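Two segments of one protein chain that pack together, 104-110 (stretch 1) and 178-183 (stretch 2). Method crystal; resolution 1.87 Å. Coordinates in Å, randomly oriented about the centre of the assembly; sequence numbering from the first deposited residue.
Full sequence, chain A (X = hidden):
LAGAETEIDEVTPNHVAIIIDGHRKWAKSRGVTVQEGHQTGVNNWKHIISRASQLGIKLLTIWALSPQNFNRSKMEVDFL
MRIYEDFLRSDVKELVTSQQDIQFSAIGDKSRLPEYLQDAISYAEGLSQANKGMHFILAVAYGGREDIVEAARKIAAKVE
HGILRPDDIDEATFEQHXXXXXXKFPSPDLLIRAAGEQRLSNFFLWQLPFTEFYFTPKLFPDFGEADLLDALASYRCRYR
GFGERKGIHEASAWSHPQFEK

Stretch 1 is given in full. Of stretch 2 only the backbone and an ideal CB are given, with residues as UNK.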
ATOM      1  N   PHE A 104       3.728   2.992  25.406  1.00 37.42           N
ATOM      2  CA  PHE A 104       4.729   2.481  24.489  1.00 36.18           C
ATOM      3  C   PHE A 104       4.480   1.028  24.133  1.00 33.24           C
ATOM      4  O   PHE A 104       4.206   0.227  24.989  1.00 34.39           O
ATOM      5  CB  PHE A 104       6.154   2.638  25.005  1.00 31.90           C
ATOM      6  CG  PHE A 104       7.132   1.926  24.122  1.00 34.09           C
ATOM      7  CD1 PHE A 104       7.592   2.526  22.971  1.00 33.41           C
ATOM      8  CD2 PHE A 104       7.500   0.612  24.385  1.00 35.01           C
ATOM      9  CE1 PHE A 104       8.446   1.872  22.112  1.00 33.47           C
ATOM     10  CE2 PHE A 104       8.334  -0.063  23.527  1.00 36.35           C
ATOM     11  CZ  PHE A 104       8.808   0.567  22.378  1.00 35.56           C
ATOM     12  N   SER A 105       4.458   0.697  22.838  1.00 31.47           N
ATOM     13  CA  SER A 105       4.449  -0.673  22.376  1.00 30.56           C
ATOM     14  C   SER A 105       5.446  -0.827  21.249  1.00 31.74           C
ATOM     15  O   SER A 105       5.766   0.143  20.589  1.00 31.79           O
ATOM     16  CB  SER A 105       3.123  -1.103  21.829  1.00 33.52           C
ATOM     17  OG  SER A 105       2.060  -0.922  22.697  1.00 34.09           O
ATOM     18  N   ALA A 106       5.943  -2.043  21.054  1.00 29.52           N
ATOM     19  CA  ALA A 106       6.709  -2.359  19.877  1.00 33.24           C
ATOM     20  C   ALA A 106       5.954  -3.437  19.137  1.00 29.64           C
ATOM     21  O   ALA A 106       5.256  -4.332  19.764  1.00 28.93           O
ATOM     22  CB  ALA A 106       8.168  -2.770  20.182  1.00 30.94           C
ATOM     23  N   ILE A 107       5.983  -3.309  17.800  1.00 27.46           N
ATOM     24  CA  ILE A 107       5.429  -4.348  16.922  1.00 26.46           C
ATOM     25  C   ILE A 107       6.515  -4.861  15.981  1.00 26.44           C
ATOM     26  O   ILE A 107       7.428  -4.123  15.616  1.00 29.23           O
ATOM     27  CB  ILE A 107       4.182  -3.925  16.150  1.00 27.46           C
ATOM     28  CG1 ILE A 107       4.487  -2.816  15.129  1.00 26.29           C
ATOM     29  CG2 ILE A 107       3.083  -3.536  17.141  1.00 32.10           C
ATOM     30  CD1 ILE A 107       3.261  -2.481  14.276  1.00 26.40           C
ATOM     31  N   GLY A 108       6.397  -6.123  15.620  1.00 27.35           N
ATOM     32  CA  GLY A 108       7.283  -6.779  14.681  1.00 26.86           C
ATOM     33  C   GLY A 108       7.713  -8.152  15.192  1.00 30.30           C
ATOM     34  O   GLY A 108       7.214  -8.611  16.213  1.00 30.89           O
ATOM     35  N   ASP A 109       8.630  -8.784  14.463  1.00 31.40           N
ATOM     36  CA  ASP A 109       9.196 -10.124  14.817  1.00 33.94           C
ATOM     37  C   ASP A 109      10.310  -9.929  15.839  1.00 30.38           C
ATOM     38  O   ASP A 109      11.492  -9.901  15.547  1.00 34.37           O
ATOM     39  CB  ASP A 109       9.651 -10.834  13.560  1.00 34.35           C
ATOM     40  CG  ASP A 109      10.006 -12.315  13.797  1.00 40.57           C
ATOM     41  OD1 ASP A 109      10.055 -12.742  14.959  1.00 41.93           O
ATOM     42  OD2 ASP A 109      10.301 -13.009  12.808  1.00 44.13           O
ATOM     43  N   LYS A 110       9.891  -9.763  17.072  1.00 32.35           N
ATOM     44  CA  LYS A 110      10.803  -9.316  18.119  1.00 39.19           C
ATOM     45  C   LYS A 110      11.812 -10.417  18.472  1.00 37.49           C
ATOM     46  O   LYS A 110      12.902 -10.135  18.933  1.00 35.55           O
ATOM     47  CB  LYS A 110      10.012  -8.882  19.325  1.00 45.83           C
ATOM     48  CG  LYS A 110       9.310  -7.585  19.055  1.00 44.53           C
ATOM     49  CD  LYS A 110       8.348  -7.319  20.203  1.00 52.72           C
ATOM     50  CE  LYS A 110       6.909  -7.630  19.849  1.00 48.87           C
ATOM     51  NZ  LYS A 110       6.037  -6.806  20.730  1.00 56.51           N
ATOM     52  N   UNK A 178      -3.598  -9.302  12.948  1.00 27.64           N
ATOM     53  CA  UNK A 178      -2.365  -8.588  12.580  1.00 27.88           C
ATOM     54  C   UNK A 178      -1.707  -8.091  13.795  1.00 30.21           C
ATOM     55  O   UNK A 178      -2.321  -8.050  14.896  1.00 29.97           O
ATOM     56  CB  UNK A 178      -2.635  -7.426  11.622  1.00 27.88           C
ATOM     57  N   UNK A 179      -0.458  -7.665  13.614  1.00 27.45           N
ATOM     58  CA  UNK A 179       0.336  -7.064  14.656  1.00 27.12           C
ATOM     59  C   UNK A 179      -0.200  -5.740  15.143  1.00 26.00           C
ATOM     60  O   UNK A 179       0.117  -5.362  16.264  1.00 24.75           O
ATOM     61  CB  UNK A 179       1.773  -6.880  14.163  1.00 27.12           C
ATOM     62  N   UNK A 180      -1.084  -5.081  14.364  1.00 23.33           N
ATOM     63  CA  UNK A 180      -1.663  -3.825  14.792  1.00 22.82           C
ATOM     64  C   UNK A 180      -2.908  -4.077  15.659  1.00 26.86           C
ATOM     65  O   UNK A 180      -3.598  -3.107  16.014  1.00 25.12           O
ATOM     66  CB  UNK A 180      -2.014  -2.963  13.578  1.00 22.82           C
ATOM     67  N   UNK A 181      -3.185  -5.359  16.010  1.00 26.38           N
ATOM     68  CA  UNK A 181      -4.350  -5.671  16.896  1.00 29.75           C
ATOM     69  C   UNK A 181      -4.252  -5.019  18.296  1.00 29.37           C
ATOM     70  O   UNK A 181      -5.229  -4.955  19.057  1.00 32.23           O
ATOM     71  CB  UNK A 181      -4.472  -7.187  17.065  1.00 29.75           C
ATOM     72  N   UNK A 182      -3.097  -4.528  18.626  1.00 28.28           N
ATOM     73  CA  UNK A 182      -2.914  -3.767  19.834  1.00 32.25           C
ATOM     74  C   UNK A 182      -3.477  -2.345  19.798  1.00 28.29           C
ATOM     75  O   UNK A 182      -3.385  -1.675  20.794  1.00 30.35           O
ATOM     76  CB  UNK A 182      -1.419  -3.708  20.153  1.00 32.25           C
ATOM     77  N   UNK A 183      -4.039  -1.870  18.679  1.00 28.26           N
ATOM     78  CA  UNK A 183      -4.607  -0.543  18.671  1.00 31.60           C
ATOM     79  C   UNK A 183      -5.970  -0.650  18.139  1.00 29.56           C
ATOM     80  O   UNK A 183      -6.170  -1.364  17.175  1.00 27.62           O
ATOM     81  CB  UNK A 183      -3.773   0.448  17.857  1.00 31.60           C
TER

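Position 178 lies at the edge of this contact. Its ideal CB has nothing of 104-110 within 5.5 Å, and its backbone is extended, with phi/psi of -80/167. Stretch 1 sets no demand here, so many side chains would fit. The deposited residue is Leu178, in the m, t rotamer. Its side chain stays out of reach of stretch 1, but its backbone O accepts a hydrogen bond from the backbone N of position 181 at 3.0 Å, which helps to fold the segment into a turn.

Position 179 is different. Its CA-to-CB bond points toward stretch 1, and the ideal CB lies 4.3 Å from Ile107 CB and 4.9 Å from Gly108 N. Ile107 offers an apolar surface beside it. Next to that is Gly108, which has no side chain and leaves its CA open to approach. The phi/psi of 135/-174 at Gly108 would jam a CB against the preceding carbonyl O, so glycine is called for there in any case. An apolar side chain would suit position 179, and a long, flexible one could reach past the isoleucine to the glycine. Leucine or methionine would be reasonable, and the aliphatic part of a longer polar chain could also lie here. The deposited residue is Met179. Its CB packs at 4.3 Å from Ile107 CB. With chi1 m and chi2 t, the chain extends along stretch 1 and brings SD to 3.5 Å from Gly108 CA. The backbone takes part too: Met179 O lies 3.6 Å from Ile107 CG2. This is a packing contact.

Position 180 points its CB away from stretch 1. Even so, the ideal CB is 5.3 Å from Ile107 CD1, so a branch could turn back to touch that methyl. A small or beta-branched residue would suit, and a polar group could be directed elsewhere. The deposited residue is Thr180. Its CG2 meets Ile107 CD1 at 4.2 Å, while OG1 is hydrogen-bonded elsewhere in the structure.

Position 181 is out of reach of stretch 1, which therefore offers little guidance. Many residues would do, polar ones included. It is Asn181, with chi1 p, and it makes no contact with stretch 1.

Position 182 again points toward stretch 1. Its ideal CB is 5.1 Å from Ser105 OG and 5.4 Å from Ile107 CG2. These distances leave room for a medium-sized side chain. An aliphatic one could cover the isoleucine methyl, whereas a polar one might address the serine hydroxyl. The deposited residue is Ile182, with chi1 p and chi2 t. Its CD1 fills the gap, 3.6 Å from Ile107 CG2 and 3.5 Å from Ser105 CB. CD1 also lies 3.6 Å from Ser105 OG, so the methyl packs against both side-chain atoms of the serine.

Position 183 is out of reach of stretch 1, and many residues would suit. It is Thr183. Its N and OG1 both donate to Thr180 O, at 3.0 and 3.1 Å. No hydrogen bond joins the two stretches; their contact is mainly apolar packing, much of it against Ile107.

Stretch 2 178-183: LMTNIT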
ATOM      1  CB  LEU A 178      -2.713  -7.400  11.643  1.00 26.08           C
ATOM      2  CG  LEU A 178      -3.301  -7.902  10.324  1.00 24.57           C
ATOM      3  CD1 LEU A 178      -4.073  -6.779   9.642  1.00 27.59           C
ATOM      4  CD2 LEU A 178      -2.174  -8.360   9.371  1.00 23.26           C
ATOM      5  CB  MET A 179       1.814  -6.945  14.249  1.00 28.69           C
ATOM      6  CG  MET A 179       2.513  -8.299  14.207  1.00 31.28           C
ATOM      7  SD  MET A 179       4.254  -8.164  13.736  1.00 31.86           S
ATOM      8  CE  MET A 179       4.157  -8.661  12.047  1.00 33.64           C
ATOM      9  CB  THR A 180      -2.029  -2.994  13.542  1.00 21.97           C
ATOM     10  OG1 THR A 180      -2.581  -3.853  12.503  1.00 25.62           O
ATOM     11  CG2 THR A 180      -0.772  -2.323  13.086  1.00 24.37           C
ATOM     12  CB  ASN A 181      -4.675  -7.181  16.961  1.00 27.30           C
ATOM     13  CG  ASN A 181      -3.598  -7.973  17.630  1.00 31.57           C
ATOM     14  OD1 ASN A 181      -2.712  -7.446  18.268  1.00 31.33           O
ATOM     15  ND2 ASN A 181      -3.628  -9.284  17.384  1.00 34.10           N
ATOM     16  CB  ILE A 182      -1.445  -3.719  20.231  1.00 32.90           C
ATOM     17  CG1 ILE A 182      -0.604  -2.962  19.160  1.00 34.86           C
ATOM     18  CG2 ILE A 182      -0.900  -5.137  20.503  1.00 33.89           C
ATOM     19  CD1 ILE A 182       0.702  -2.468  19.691  1.00 34.46           C
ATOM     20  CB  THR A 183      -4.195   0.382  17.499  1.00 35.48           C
ATOM     21  OG1 THR A 183      -3.168  -0.129  16.621  1.00 36.71           O
ATOM     22  CG2 THR A 183      -4.148   1.732  17.869  1.00 27.31           C
TER
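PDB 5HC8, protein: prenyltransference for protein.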